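Local coordinates for putative uncharacterized protein (Streptococcus pneumoniae, PDB 3NZ3) that probably binds mucin through this extracellular domain of a pneumococcal surface protein that is anchored to the cell wall, at residues T13-E18 against T50-K55; I22-H27 against V41-T46; V29-N34 against R106-S111; Q35-D40 against G76-Y81; T67-E72 against V89-V94. All coordinates share one frame; numbering follows the deposited sequence.

Contact 1 (T13-E18 against T50-K55); sequences TATSTE and TKTENK
Thr15 and Thr52 face each other as a non-hydrogen-bonded pair where strands 14-30 and 39-53 run antiparallel, in the four-stranded mixed sheet of the all-beta, Ig-like mucin-binding domain. The tight part is the backbone. Ala14 and Glu53 exchange two bonds, Ala14 N to Glu53 O at 2.8 Å and Glu53 N to Ala14 O; Ser16 and Lys51 form the next hydrogen-bonded pair, with Lys51 N reaching Ser16 O at 2.8 Å. The side chains sit more loosely at the surface. On the threonine face, CG2 of Thr15 lies anti to the backbone N and meets Thr50 CG2 at 3.6 Å. Beta-branched threonine suits such a place, favouring extended backbone while its hydroxyl tolerates water. On the other face Lys51 stretches out, its aliphatic CD 3.4 Å from Ser16 OG, while Tyr62 of strand 60-62 also touches this lysine. Beyond the last pair, a water between the two segments accepts from Lys55 N at 2.9 Å and, weakly, from Thr13 N.

Contact 2 (I22-H27 against V41-T46); sequences ITRIIH and VVQPVT
Arg24 and Gln43 form a hydrogen-bonded pair in the antiparallel strands 14-30 and 39-53, and their side chains run side by side out of the same face. The arginine leaves the backbone with CG anti to N (chi1 180°). CB, CG and CD of Arg24 stay 4.1 to 4.2 Å from Gln43 OE1, an aliphatic stem beside the strand pair. A bend at chi3, 74°, then places NE, which donates to Gln43 OE1 at 2.9 Å, nearly in line with the amide C=O. NH2 donates to the same oxygen at 3.0 Å, in the carbonyl plane on a lone pair. The guanidinium and amide planes are 12° apart, nearly coplanar. NH1, at the tip, donates to Glu90 O, and Gln43 NE2 to Asp71 O, so both groups bond to the two-stranded sheet over this face; the NE2 bond and the double grip on OE1 together help fix the amide's rotation. Ile22, Ile26 and Val45 supply apolar bulk on the same face. On the reverse face Thr23 CG2 meets Val42 CG1 at 3.7 Å, and Pro44 occupies a non-hydrogen-bonded position opposite Thr23, where this pairing asks for no N-H from it. One sheet is thus laid on another with a polar Arg-Gln pair among aliphatic side chains between them, in an all-beta, Ig-like domain.

Contact 3 (V29-N34 against R106-S111); sequences VDKVTN and RYDRLS
Val29 and Arg106 belong to a short parallel pairing between the ends of strands 14-30 and 101-107, the latter an outer strand of the four-stranded mixed sheet. Two backbone bonds join them: Tyr107 N to Val29 O at 2.8 Å, and Lys31 N to Tyr107 O at 2.6 Å. On one face Val29 CG2 packs 3.7 Å from Arg106 CG, so the arginine contributes its aliphatic stem. Beyond Asp30 the strand ends in an Asx turn. With CG anti to the backbone N (chi1 -174°), the aspartate accepts at OD1 from Val32 N, nearly along the C-O axis, and from Thr33 N, above the carboxylate plane; a short acidic side chain suits this turn, since its oxygen can reach the N-H groups two and three residues on. Its OD2 is held by Tyr81 OH. Lys31 CD lies 3.9 Å from Asp108 OD2. One water ties the segments together, donating to Asp30 OD1 at 2.7 Å and Asp108 OD1 at 2.8 Å while accepting from Arg109 N.

Contact 4 (Q35-D40 against G76-Y81); sequences QNVKED and GKIDKY
Val37 and Ile78 meet through their side chains, their CA atoms 8.1 Å apart, where a corner in one segment faces a turn in the other. The chain bends at Lys38, between the weakly bonded strands 36-37 and 39-40; across from it, residues 78-81 form a type II beta turn closed by Tyr81 N to Ile78 O, with Lys80 at its third position. Val37 serves two neighbours, one with each methyl. CG2 touches Ile78 CD1 at 3.5 Å, whereas CG1 lies 3.4 Å from Tyr81 OH, a hydroxyl hydrogen-bonded to Asp30 OD2. Ile78 CD1 also rests against Lys38 CG at 3.8 Å, so the branched residues and the lysine's methylenes make a small apolar patch. Chi3 of Lys38, 67°, turns CE aside; the ammonium group beyond has a cation-pi partner in Tyr28. Tyr107 of strand 101-107 touches Val37, Lys38, Ile78 and Tyr81 alike, bringing the 76-81 loop, which follows strand 68-74, against the corner that leads into strand 39-53.

Contact 5 (T67-E72 against V89-V94); sequences TGNWDE and VESQEV
Trp70 carries its CG anti to the carbonyl carbon (chi1 -67°) and chi2, -40°, turns the indole; Val94 CG2, likewise anti to its own carbonyl carbon, lies over it. This methyl is 3.5 Å from the centroid of the Trp70 five-membered ring and close to the ring normal, a CH-pi contact over the face. Gln92 runs beside the indole, its amide plane turned 65° from the ring and NE2 3.3 Å from Trp70 CZ3. That NE2 donates to Glu93 O at 3.0 Å, which steadies the amide. Beneath them strands 68-74 and 88-94 pair antiparallel: Gly68 with Val94 and Trp70 with Gln92 are hydrogen-bonded pairs, Trp70 N reaching Gln92 O at 2.8 Å. Glycine brings only backbone here, Val94 CB lying 3.9 Å from Gly68 C. The other face is polar. There Asn69 ND2 gives a 2.7 Å hydrogen bond to a water that also bonds Ser91 OG, and a second water links Thr67 OG1 with Glu93 OE2. Trp70, broad and flat, with its NE1 weakly bonded to Ile22 O, and compact Val94 suit the inner side, where the tryptophan packs on Arg24 and Gln43 and both residues touch Val45. The two-stranded sheet thus lies over strands 14-30 and 39-53 of the larger sheet, while Val89 also reaches Ile103 and Val105 of strand 101-107.

How the contacts relate
Contacts 1 and 2 lie on the same pair of long strands, 14-30 and 39-53, with centres about 29 Å apart. Strand 14-30 continues into contact 3, whose centre is about 51 Å from that of contact 1, so the five contacts trace the length of a rod-like domain. Contacts 2 and 5 are stacked, their centres about 10 Å apart, and make the middle of the domain, partly buried. Contacts 3 and 4, about 9 Å apart between centres, lie together at the far end, where Tyr107 OH bonds Gly76 O at 2.7 Å. A hydrogen bond between His27 ND1 and Asp40 OD1, 2.8 Å, joins contacts 2 and 4. Triethylene glycol near Lys38 and sulfate near Gln92 are probably crystallisation components, and neither identifies a mucin site.

Contact 1 (T13-E18 against T50-K55)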
# COMPACT_ATOMS: atom_id res chain seq x y z
N THR A 13 16.10 6.54 -31.32
CA THR A 13 15.83 5.59 -30.21
C THR A 13 16.18 6.20 -28.84
O THR A 13 17.21 5.87 -28.23
CB THR A 13 16.55 4.22 -30.44
OG1 THR A 13 16.30 3.34 -29.34
CG2 THR A 13 18.06 4.40 -30.64
N ALA A 14 15.31 7.09 -28.36
CA ALA A 14 15.49 7.75 -27.06
C ALA A 14 14.83 6.94 -25.95
O ALA A 14 13.63 6.63 -26.01
CB ALA A 14 14.94 9.17 -27.09
N THR A 15 15.62 6.60 -24.93
CA THR A 15 15.16 5.80 -23.81
C THR A 15 14.87 6.69 -22.60
O THR A 15 15.64 7.60 -22.28
CB THR A 15 16.20 4.70 -23.44
OG1 THR A 15 16.31 3.76 -24.51
CG2 THR A 15 15.81 3.95 -22.17
N SER A 16 13.73 6.45 -21.96
CA SER A 16 13.41 7.07 -20.69
C SER A 16 12.67 6.05 -19.85
O SER A 16 12.38 4.94 -20.33
CB SER A 16 12.56 8.33 -20.90
OG SER A 16 11.36 8.04 -21.59
N THR A 17 12.35 6.42 -18.62
CA THR A 17 11.68 5.52 -17.69
C THR A 17 10.43 6.19 -17.16
O THR A 17 10.45 7.38 -16.81
CB THR A 17 12.62 5.16 -16.52
OG1 THR A 17 13.88 4.72 -17.04
CG2 THR A 17 12.03 4.07 -15.64
N GLU A 18 9.33 5.44 -17.13
CA GLU A 18 8.11 5.89 -16.47
C GLU A 18 8.00 5.18 -15.13
O GLU A 18 8.26 3.98 -15.03
CB GLU A 18 6.87 5.60 -17.32
CG GLU A 18 5.58 6.20 -16.76
CD GLU A 18 4.34 5.87 -17.59
OE1 GLU A 18 4.47 5.24 -18.67
OE2 GLU A 18 3.23 6.25 -17.15
N THR A 50 10.28 0.84 -19.08
CA THR A 50 11.08 1.58 -20.04
C THR A 50 10.19 2.13 -21.15
O THR A 50 9.21 1.49 -21.54
CB THR A 50 12.23 0.72 -20.62
OG1 THR A 50 12.91 0.08 -19.55
CG2 THR A 50 13.23 1.58 -21.36
N LYS A 51 10.52 3.33 -21.62
CA LYS A 51 9.83 3.97 -22.73
C LYS A 51 10.87 4.22 -23.81
O LYS A 51 11.92 4.80 -23.54
CB LYS A 51 9.21 5.30 -22.30
CG LYS A 51 8.48 6.06 -23.42
CD LYS A 51 8.31 7.54 -23.06
CE LYS A 51 7.42 8.27 -24.06
NZ LYS A 51 7.07 9.63 -23.56
N THR A 52 10.59 3.75 -25.02
CA THR A 52 11.49 3.93 -26.15
C THR A 52 10.74 4.69 -27.23
O THR A 52 9.63 4.31 -27.60
CB THR A 52 12.00 2.57 -26.70
OG1 THR A 52 12.58 1.82 -25.63
CG2 THR A 52 13.05 2.77 -27.78
N GLU A 53 11.33 5.79 -27.70
CA GLU A 53 10.72 6.57 -28.75
C GLU A 53 11.68 6.75 -29.92
O GLU A 53 12.82 7.18 -29.73
CB GLU A 53 10.26 7.94 -28.24
CG GLU A 53 9.51 8.78 -29.28
CD GLU A 53 9.13 10.17 -28.79
OE1 GLU A 53 9.37 10.49 -27.61
OE2 GLU A 53 8.57 10.94 -29.60
N ASN A 54 11.22 6.39 -31.11
CA ASN A 54 11.89 6.77 -32.34
C ASN A 54 11.50 8.23 -32.61
O ASN A 54 10.33 8.53 -32.83
CB ASN A 54 11.48 5.84 -33.48
CG ASN A 54 12.28 6.06 -34.75
OD1 ASN A 54 12.48 7.19 -35.19
ND2 ASN A 54 12.74 4.97 -35.35
N LYS A 55 12.47 9.13 -32.55
CA LYS A 55 12.17 10.56 -32.67
C LYS A 55 11.90 11.00 -34.11
O LYS A 55 11.32 12.06 -34.34
CB LYS A 55 13.28 11.42 -32.03
CG LYS A 55 13.31 11.37 -30.49
CD LYS A 55 12.07 12.01 -29.85
CE LYS A 55 12.09 13.53 -29.95
NZ LYS A 55 10.84 14.13 -29.41
O HOH W 1 15.30 8.68 -33.06

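Contact 2 (I22-H27 against V41-T46)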
# COMPACT_ATOMS: atom_id res chain seq x y z
N ILE A 22 2.06 3.11 -6.05
CA ILE A 22 0.81 2.55 -5.57
C ILE A 22 0.99 2.29 -4.07
O ILE A 22 1.97 1.65 -3.67
CB ILE A 22 0.44 1.25 -6.32
CG1 ILE A 22 0.47 1.49 -7.84
CG2 ILE A 22 -0.94 0.74 -5.89
CD1 ILE A 22 0.55 0.24 -8.67
N THR A 23 0.06 2.79 -3.27
CA THR A 23 0.25 2.84 -1.82
C THR A 23 -0.88 2.18 -1.03
O THR A 23 -2.07 2.35 -1.35
CB THR A 23 0.43 4.31 -1.35
OG1 THR A 23 1.44 4.96 -2.14
CG2 THR A 23 0.85 4.38 0.12
N ARG A 24 -0.51 1.41 -0.01
CA ARG A 24 -1.46 0.93 0.97
C ARG A 24 -1.26 1.65 2.30
O ARG A 24 -0.14 1.72 2.82
CB ARG A 24 -1.36 -0.58 1.17
CG ARG A 24 -2.36 -1.12 2.21
CD ARG A 24 -2.44 -2.64 2.19
NE ARG A 24 -1.27 -3.27 2.79
CZ ARG A 24 -1.09 -4.59 2.89
NH1 ARG A 24 -2.02 -5.43 2.43
NH2 ARG A 24 0.01 -5.06 3.45
N ILE A 25 -2.35 2.18 2.84
CA ILE A 25 -2.32 2.78 4.16
C ILE A 25 -3.14 1.93 5.13
O ILE A 25 -4.28 1.53 4.83
CB ILE A 25 -2.84 4.23 4.15
CG1 ILE A 25 -1.97 5.08 3.20
CG2 ILE A 25 -2.83 4.83 5.56
CD1 ILE A 25 -2.54 6.46 2.89
N ILE A 26 -2.56 1.66 6.30
CA ILE A 26 -3.29 0.98 7.35
C ILE A 26 -3.56 1.98 8.47
O ILE A 26 -2.63 2.64 8.96
CB ILE A 26 -2.52 -0.25 7.88
CG1 ILE A 26 -2.01 -1.10 6.71
CG2 ILE A 26 -3.41 -1.08 8.83
CD1 ILE A 26 -0.98 -2.16 7.10
N HIS A 27 -4.83 2.11 8.84
CA HIS A 27 -5.24 2.94 9.97
C HIS A 27 -5.58 2.05 11.15
O HIS A 27 -6.03 0.91 10.97
CB HIS A 27 -6.48 3.77 9.64
CG HIS A 27 -6.35 4.63 8.43
ND1 HIS A 27 -5.55 5.76 8.40
CD2 HIS A 27 -6.93 4.55 7.21
CE1 HIS A 27 -5.65 6.33 7.21
NE2 HIS A 27 -6.48 5.62 6.47
N VAL A 41 0.31 3.23 9.13
CA VAL A 41 1.41 2.58 8.42
C VAL A 41 1.21 2.84 6.91
O VAL A 41 0.16 2.52 6.35
CB VAL A 41 1.49 1.06 8.74
CG1 VAL A 41 2.40 0.33 7.74
CG2 VAL A 41 2.00 0.84 10.17
N VAL A 42 2.21 3.45 6.29
CA VAL A 42 2.12 3.83 4.88
C VAL A 42 3.11 2.98 4.08
O VAL A 42 4.31 2.94 4.41
CB VAL A 42 2.39 5.35 4.67
CG1 VAL A 42 2.35 5.74 3.18
CG2 VAL A 42 1.37 6.19 5.45
N GLN A 43 2.61 2.29 3.06
CA GLN A 43 3.41 1.36 2.27
C GLN A 43 3.42 1.71 0.78
O GLN A 43 2.59 1.20 0.01
CB GLN A 43 2.92 -0.09 2.46
CG GLN A 43 2.83 -0.53 3.92
CD GLN A 43 2.44 -1.98 4.07
OE1 GLN A 43 1.36 -2.41 3.64
NE2 GLN A 43 3.31 -2.75 4.70
N PRO A 44 4.35 2.60 0.36
CA PRO A 44 4.42 2.98 -1.05
C PRO A 44 5.26 2.01 -1.87
O PRO A 44 6.34 1.60 -1.45
CB PRO A 44 5.08 4.36 -1.00
CG PRO A 44 5.93 4.34 0.25
CD PRO A 44 5.33 3.32 1.19
N VAL A 45 4.75 1.61 -3.03
CA VAL A 45 5.51 0.78 -3.95
C VAL A 45 5.62 1.51 -5.29
O VAL A 45 4.62 1.92 -5.86
CB VAL A 45 4.88 -0.62 -4.09
CG1 VAL A 45 5.45 -1.37 -5.31
CG2 VAL A 45 5.11 -1.44 -2.80
N THR A 46 6.85 1.68 -5.76
CA THR A 46 7.11 2.44 -6.98
C THR A 46 7.55 1.51 -8.11
O THR A 46 8.66 0.97 -8.09
CB THR A 46 8.13 3.58 -6.72
OG1 THR A 46 7.58 4.48 -5.76
CG2 THR A 46 8.45 4.37 -8.01

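Contact 3 (V29-N34 against R106-S111)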
# COMPACT_ATOMS: atom_id res chain seq x y z
N VAL A 29 -7.82 2.33 14.65
CA VAL A 29 -8.80 3.18 15.32
C VAL A 29 -9.54 2.47 16.46
O VAL A 29 -9.60 1.24 16.54
CB VAL A 29 -9.84 3.79 14.34
CG1 VAL A 29 -9.16 4.56 13.19
CG2 VAL A 29 -10.79 2.73 13.78
N ASP A 30 -10.11 3.28 17.36
CA ASP A 30 -11.05 2.78 18.34
C ASP A 30 -12.34 2.39 17.61
O ASP A 30 -12.91 3.20 16.86
CB ASP A 30 -11.32 3.87 19.39
CG ASP A 30 -12.19 3.40 20.54
OD1 ASP A 30 -13.33 2.98 20.30
OD2 ASP A 30 -11.72 3.47 21.69
N LYS A 31 -12.79 1.16 17.82
CA LYS A 31 -14.01 0.62 17.18
C LYS A 31 -15.22 1.54 17.31
O LYS A 31 -16.01 1.67 16.37
CB LYS A 31 -14.35 -0.77 17.73
CG LYS A 31 -15.45 -1.50 16.94
CD LYS A 31 -15.91 -2.75 17.65
CE LYS A 31 -17.05 -3.43 16.87
NZ LYS A 31 -17.60 -4.58 17.64
N VAL A 32 -15.36 2.17 18.47
CA VAL A 32 -16.54 2.99 18.78
C VAL A 32 -16.35 4.47 18.43
O VAL A 32 -17.17 5.06 17.71
CB VAL A 32 -16.95 2.85 20.28
CG1 VAL A 32 -18.04 3.85 20.66
CG2 VAL A 32 -17.40 1.42 20.59
N THR A 33 -15.26 5.06 18.92
CA THR A 33 -15.06 6.52 18.81
C THR A 33 -14.39 6.94 17.50
O THR A 33 -14.46 8.11 17.11
CB THR A 33 -14.20 7.06 19.97
OG1 THR A 33 -12.88 6.52 19.87
CG2 THR A 33 -14.80 6.70 21.31
N ASN A 34 -13.74 5.98 16.85
CA ASN A 34 -13.01 6.22 15.59
C ASN A 34 -11.74 7.06 15.74
O ASN A 34 -11.15 7.49 14.74
CB ASN A 34 -13.94 6.81 14.52
CG ASN A 34 -13.60 6.34 13.13
OD1 ASN A 34 -13.23 5.18 12.93
ND2 ASN A 34 -13.71 7.24 12.16
N ARG A 106 -9.49 -2.22 13.81
CA ARG A 106 -10.32 -1.66 14.88
C ARG A 106 -10.10 -2.33 16.23
O ARG A 106 -10.12 -3.56 16.35
CB ARG A 106 -11.81 -1.71 14.50
CG ARG A 106 -12.19 -0.69 13.44
CD ARG A 106 -13.61 -0.85 12.96
NE ARG A 106 -13.93 0.19 11.98
CZ ARG A 106 -13.76 0.08 10.66
NH1 ARG A 106 -13.27 -1.04 10.14
NH2 ARG A 106 -14.08 1.09 9.86
N TYR A 107 -9.87 -1.49 17.25
CA TYR A 107 -9.69 -1.93 18.63
C TYR A 107 -10.88 -1.51 19.46
O TYR A 107 -11.35 -0.36 19.39
CB TYR A 107 -8.43 -1.32 19.25
CG TYR A 107 -7.11 -1.72 18.61
CD1 TYR A 107 -6.71 -1.18 17.38
CD2 TYR A 107 -6.25 -2.61 19.25
CE1 TYR A 107 -5.49 -1.54 16.80
CE2 TYR A 107 -5.02 -2.97 18.68
CZ TYR A 107 -4.66 -2.42 17.45
OH TYR A 107 -3.45 -2.77 16.87
N ASP A 108 -11.38 -2.44 20.27
CA ASP A 108 -12.48 -2.13 21.17
C ASP A 108 -11.92 -2.14 22.59
O ASP A 108 -11.14 -3.03 22.95
CB ASP A 108 -13.59 -3.16 21.01
CG ASP A 108 -14.96 -2.61 21.39
OD1 ASP A 108 -15.10 -1.39 21.64
OD2 ASP A 108 -15.91 -3.42 21.45
N ARG A 109 -12.30 -1.15 23.39
CA ARG A 109 -11.83 -1.06 24.77
C ARG A 109 -12.25 -2.29 25.58
O ARG A 109 -13.25 -2.93 25.27
CB ARG A 109 -12.34 0.23 25.45
CG ARG A 109 -13.85 0.37 25.51
CD ARG A 109 -14.25 1.64 26.28
NE ARG A 109 -15.59 1.51 26.84
CZ ARG A 109 -16.16 2.39 27.67
NH1 ARG A 109 -15.52 3.49 28.04
NH2 ARG A 109 -17.39 2.17 28.12
N LEU A 110 -11.46 -2.62 26.60
CA LEU A 110 -11.74 -3.75 27.48
C LEU A 110 -13.15 -3.69 28.06
O LEU A 110 -13.69 -2.60 28.28
CB LEU A 110 -10.70 -3.83 28.60
CG LEU A 110 -9.27 -4.25 28.22
CD1 LEU A 110 -8.34 -4.14 29.42
CD2 LEU A 110 -9.24 -5.67 27.64
N SER A 111 -13.73 -4.86 28.30
CA SER A 111 -15.11 -4.98 28.80
C SER A 111 -15.23 -4.52 30.25
O SER A 111 -16.20 -3.83 30.60
CB SER A 111 -15.62 -6.41 28.65
OG SER A 111 -15.95 -6.69 27.30
O HOH W 2 -13.90 1.12 22.14

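Contact 4 (Q35-D40 against G76-Y81)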
# COMPACT_ATOMS: atom_id res chain seq x y z
N GLN A 35 -11.31 7.29 16.97
CA GLN A 35 -10.05 7.98 17.25
C GLN A 35 -8.90 7.07 16.84
O GLN A 35 -8.96 5.86 17.06
CB GLN A 35 -9.96 8.30 18.75
CG GLN A 35 -9.10 9.50 19.11
CD GLN A 35 -9.72 10.83 18.70
OE1 GLN A 35 -9.05 11.66 18.11
NE2 GLN A 35 -11.00 11.02 19.00
N ASN A 36 -7.85 7.63 16.23
CA ASN A 36 -6.68 6.84 15.87
C ASN A 36 -5.88 6.47 17.11
O ASN A 36 -5.51 7.34 17.90
CB ASN A 36 -5.80 7.56 14.84
CG ASN A 36 -6.52 7.77 13.51
OD1 ASN A 36 -7.36 8.66 13.40
ND2 ASN A 36 -6.20 6.95 12.51
N VAL A 37 -5.64 5.17 17.29
CA VAL A 37 -5.00 4.66 18.51
C VAL A 37 -3.53 4.28 18.30
O VAL A 37 -2.82 3.96 19.27
CB VAL A 37 -5.80 3.49 19.13
CG1 VAL A 37 -7.15 4.00 19.64
CG2 VAL A 37 -6.00 2.37 18.11
N LYS A 38 -3.11 4.31 17.04
CA LYS A 38 -1.73 4.06 16.62
C LYS A 38 -1.45 4.92 15.39
O LYS A 38 -2.38 5.35 14.70
CB LYS A 38 -1.53 2.59 16.23
CG LYS A 38 -1.14 1.65 17.35
CD LYS A 38 -1.16 0.19 16.86
CE LYS A 38 -0.07 -0.08 15.84
NZ LYS A 38 0.24 -1.53 15.69
N GLU A 39 -0.17 5.15 15.11
CA GLU A 39 0.24 5.83 13.87
C GLU A 39 -0.17 5.01 12.65
O GLU A 39 -0.12 3.78 12.67
CB GLU A 39 1.75 6.03 13.84
CG GLU A 39 2.24 7.28 14.56
CD GLU A 39 3.51 7.83 13.93
OE1 GLU A 39 4.45 7.04 13.70
OE2 GLU A 39 3.57 9.04 13.66
N ASP A 40 -0.56 5.70 11.58
CA ASP A 40 -0.77 5.07 10.28
C ASP A 40 0.49 4.35 9.83
O ASP A 40 1.60 4.82 10.10
CB ASP A 40 -1.12 6.12 9.23
CG ASP A 40 -2.56 6.57 9.30
OD1 ASP A 40 -3.34 6.01 10.10
OD2 ASP A 40 -2.90 7.48 8.52
N GLY A 76 -0.22 -4.47 16.54
CA GLY A 76 0.28 -4.62 17.91
C GLY A 76 -0.83 -4.54 18.95
O GLY A 76 -1.92 -4.03 18.67
N LYS A 77 -0.55 -5.05 20.15
CA LYS A 77 -1.48 -4.92 21.27
C LYS A 77 -1.40 -3.50 21.81
O LYS A 77 -0.33 -2.88 21.79
CB LYS A 77 -1.15 -5.91 22.40
CG LYS A 77 -0.96 -7.36 21.98
CD LYS A 77 -2.28 -8.05 21.64
CE LYS A 77 -2.09 -9.55 21.53
NZ LYS A 77 -1.03 -9.93 20.55
N ILE A 78 -2.53 -2.98 22.28
CA ILE A 78 -2.57 -1.66 22.90
C ILE A 78 -3.21 -1.79 24.28
O ILE A 78 -4.27 -2.40 24.43
CB ILE A 78 -3.37 -0.64 22.05
CG1 ILE A 78 -2.84 -0.63 20.61
CG2 ILE A 78 -3.29 0.76 22.67
CD1 ILE A 78 -3.70 0.17 19.67
N ASP A 79 -2.55 -1.21 25.29
CA ASP A 79 -3.07 -1.23 26.65
C ASP A 79 -4.44 -0.56 26.70
O ASP A 79 -4.68 0.43 26.00
CB ASP A 79 -2.10 -0.54 27.61
CG ASP A 79 -2.16 -1.12 29.02
OD1 ASP A 79 -3.09 -0.76 29.77
OD2 ASP A 79 -1.27 -1.92 29.37
N LYS A 80 -5.34 -1.14 27.51
CA LYS A 80 -6.73 -0.67 27.70
C LYS A 80 -7.69 -1.22 26.64
O LYS A 80 -8.91 -1.00 26.72
CB LYS A 80 -6.83 0.87 27.80
CG LYS A 80 -5.87 1.53 28.80
CD LYS A 80 -6.36 1.46 30.23
CE LYS A 80 -5.37 2.13 31.17
NZ LYS A 80 -5.67 1.81 32.59
N TYR A 81 -7.15 -1.94 25.67
CA TYR A 81 -7.94 -2.46 24.55
C TYR A 81 -7.92 -3.98 24.45
O TYR A 81 -6.92 -4.63 24.80
CB TYR A 81 -7.44 -1.86 23.23
CG TYR A 81 -7.91 -0.44 22.98
CD1 TYR A 81 -7.10 0.65 23.30
CD2 TYR A 81 -9.16 -0.19 22.42
CE1 TYR A 81 -7.53 1.96 23.07
CE2 TYR A 81 -9.59 1.10 22.18
CZ TYR A 81 -8.78 2.17 22.51
OH TYR A 81 -9.23 3.44 22.28

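Contact 5 (T67-E72 against V89-V94)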
# COMPACT_ATOMS: atom_id res chain seq x y z
N THR A 67 7.13 -5.32 -10.65
CA THR A 67 6.14 -5.67 -9.64
C THR A 67 6.70 -5.44 -8.25
O THR A 67 7.92 -5.39 -8.05
CB THR A 67 5.71 -7.14 -9.74
OG1 THR A 67 6.87 -7.97 -9.74
CG2 THR A 67 4.88 -7.39 -10.99
N GLY A 68 5.80 -5.34 -7.28
CA GLY A 68 6.19 -5.12 -5.90
C GLY A 68 5.33 -5.91 -4.93
O GLY A 68 4.59 -6.83 -5.32
N ASN A 69 5.42 -5.52 -3.67
CA ASN A 69 4.76 -6.22 -2.59
C ASN A 69 4.57 -5.27 -1.41
O ASN A 69 5.53 -4.59 -1.01
CB ASN A 69 5.62 -7.42 -2.17
CG ASN A 69 4.90 -8.39 -1.27
OD1 ASN A 69 5.14 -8.42 -0.06
ND2 ASN A 69 4.02 -9.20 -1.85
N TRP A 70 3.35 -5.21 -0.89
CA TRP A 70 3.10 -4.57 0.40
C TRP A 70 3.33 -5.64 1.47
O TRP A 70 2.70 -6.69 1.43
CB TRP A 70 1.67 -4.04 0.50
CG TRP A 70 1.36 -2.90 -0.42
CD1 TRP A 70 2.18 -1.86 -0.74
CD2 TRP A 70 0.12 -2.67 -1.12
NE1 TRP A 70 1.54 -1.00 -1.60
CE2 TRP A 70 0.28 -1.47 -1.86
CE3 TRP A 70 -1.10 -3.36 -1.20
CZ2 TRP A 70 -0.73 -0.95 -2.67
CZ3 TRP A 70 -2.11 -2.83 -2.01
CH2 TRP A 70 -1.91 -1.64 -2.73
N ASP A 71 4.24 -5.36 2.39
CA ASP A 71 4.61 -6.33 3.42
C ASP A 71 3.49 -6.55 4.42
O ASP A 71 2.64 -5.68 4.65
CB ASP A 71 5.87 -5.88 4.17
CG ASP A 71 7.12 -5.94 3.31
OD1 ASP A 71 7.15 -6.69 2.32
OD2 ASP A 71 8.07 -5.21 3.65
N GLU A 72 3.49 -7.74 5.02
CA GLU A 72 2.63 -8.03 6.16
C GLU A 72 2.90 -7.04 7.29
O GLU A 72 4.05 -6.66 7.54
CB GLU A 72 2.87 -9.47 6.66
CG GLU A 72 2.10 -9.81 7.93
CD GLU A 72 2.44 -11.16 8.54
OE1 GLU A 72 3.59 -11.61 8.44
OE2 GLU A 72 1.53 -11.77 9.15
N VAL A 89 -2.34 -7.61 9.04
CA VAL A 89 -2.68 -7.25 7.67
C VAL A 89 -1.71 -8.01 6.75
O VAL A 89 -0.49 -7.85 6.87
CB VAL A 89 -2.60 -5.71 7.46
CG1 VAL A 89 -2.80 -5.35 5.99
CG2 VAL A 89 -3.65 -4.99 8.32
N GLU A 90 -2.26 -8.83 5.86
CA GLU A 90 -1.46 -9.74 5.02
C GLU A 90 -0.63 -8.99 3.98
O GLU A 90 -1.01 -7.90 3.55
CB GLU A 90 -2.38 -10.75 4.30
CG GLU A 90 -3.26 -11.60 5.22
CD GLU A 90 -2.47 -12.56 6.10
OE1 GLU A 90 -1.48 -13.15 5.62
OE2 GLU A 90 -2.85 -12.72 7.28
N SER A 91 0.50 -9.58 3.59
CA SER A 91 1.28 -9.06 2.47
C SER A 91 0.46 -9.20 1.18
O SER A 91 -0.39 -10.09 1.08
CB SER A 91 2.63 -9.77 2.34
OG SER A 91 2.46 -11.12 1.92
N GLN A 92 0.69 -8.32 0.21
CA GLN A 92 -0.06 -8.35 -1.04
C GLN A 92 0.83 -7.98 -2.23
O GLN A 92 1.56 -6.99 -2.17
CB GLN A 92 -1.26 -7.39 -0.98
CG GLN A 92 -2.25 -7.56 -2.15
CD GLN A 92 -2.98 -6.27 -2.49
OE1 GLN A 92 -3.87 -5.83 -1.76
NE2 GLN A 92 -2.63 -5.68 -3.64
N GLU A 93 0.75 -8.77 -3.30
CA GLU A 93 1.44 -8.45 -4.55
C GLU A 93 0.89 -7.15 -5.14
O GLU A 93 -0.32 -6.90 -5.13
CB GLU A 93 1.30 -9.58 -5.58
CG GLU A 93 2.23 -9.42 -6.81
CD GLU A 93 1.85 -10.30 -8.00
OE1 GLU A 93 0.68 -10.74 -8.10
OE2 GLU A 93 2.73 -10.52 -8.86
N VAL A 94 1.80 -6.31 -5.63
CA VAL A 94 1.45 -5.04 -6.25
C VAL A 94 1.92 -5.09 -7.71
O VAL A 94 3.08 -5.37 -8.01
CB VAL A 94 2.10 -3.83 -5.51
CG1 VAL A 94 1.69 -2.51 -6.14
CG2 VAL A 94 1.71 -3.83 -4.03
O HOH W 3 5.87 -10.38 -8.32
O HOH W 4 2.49 -11.31 -1.26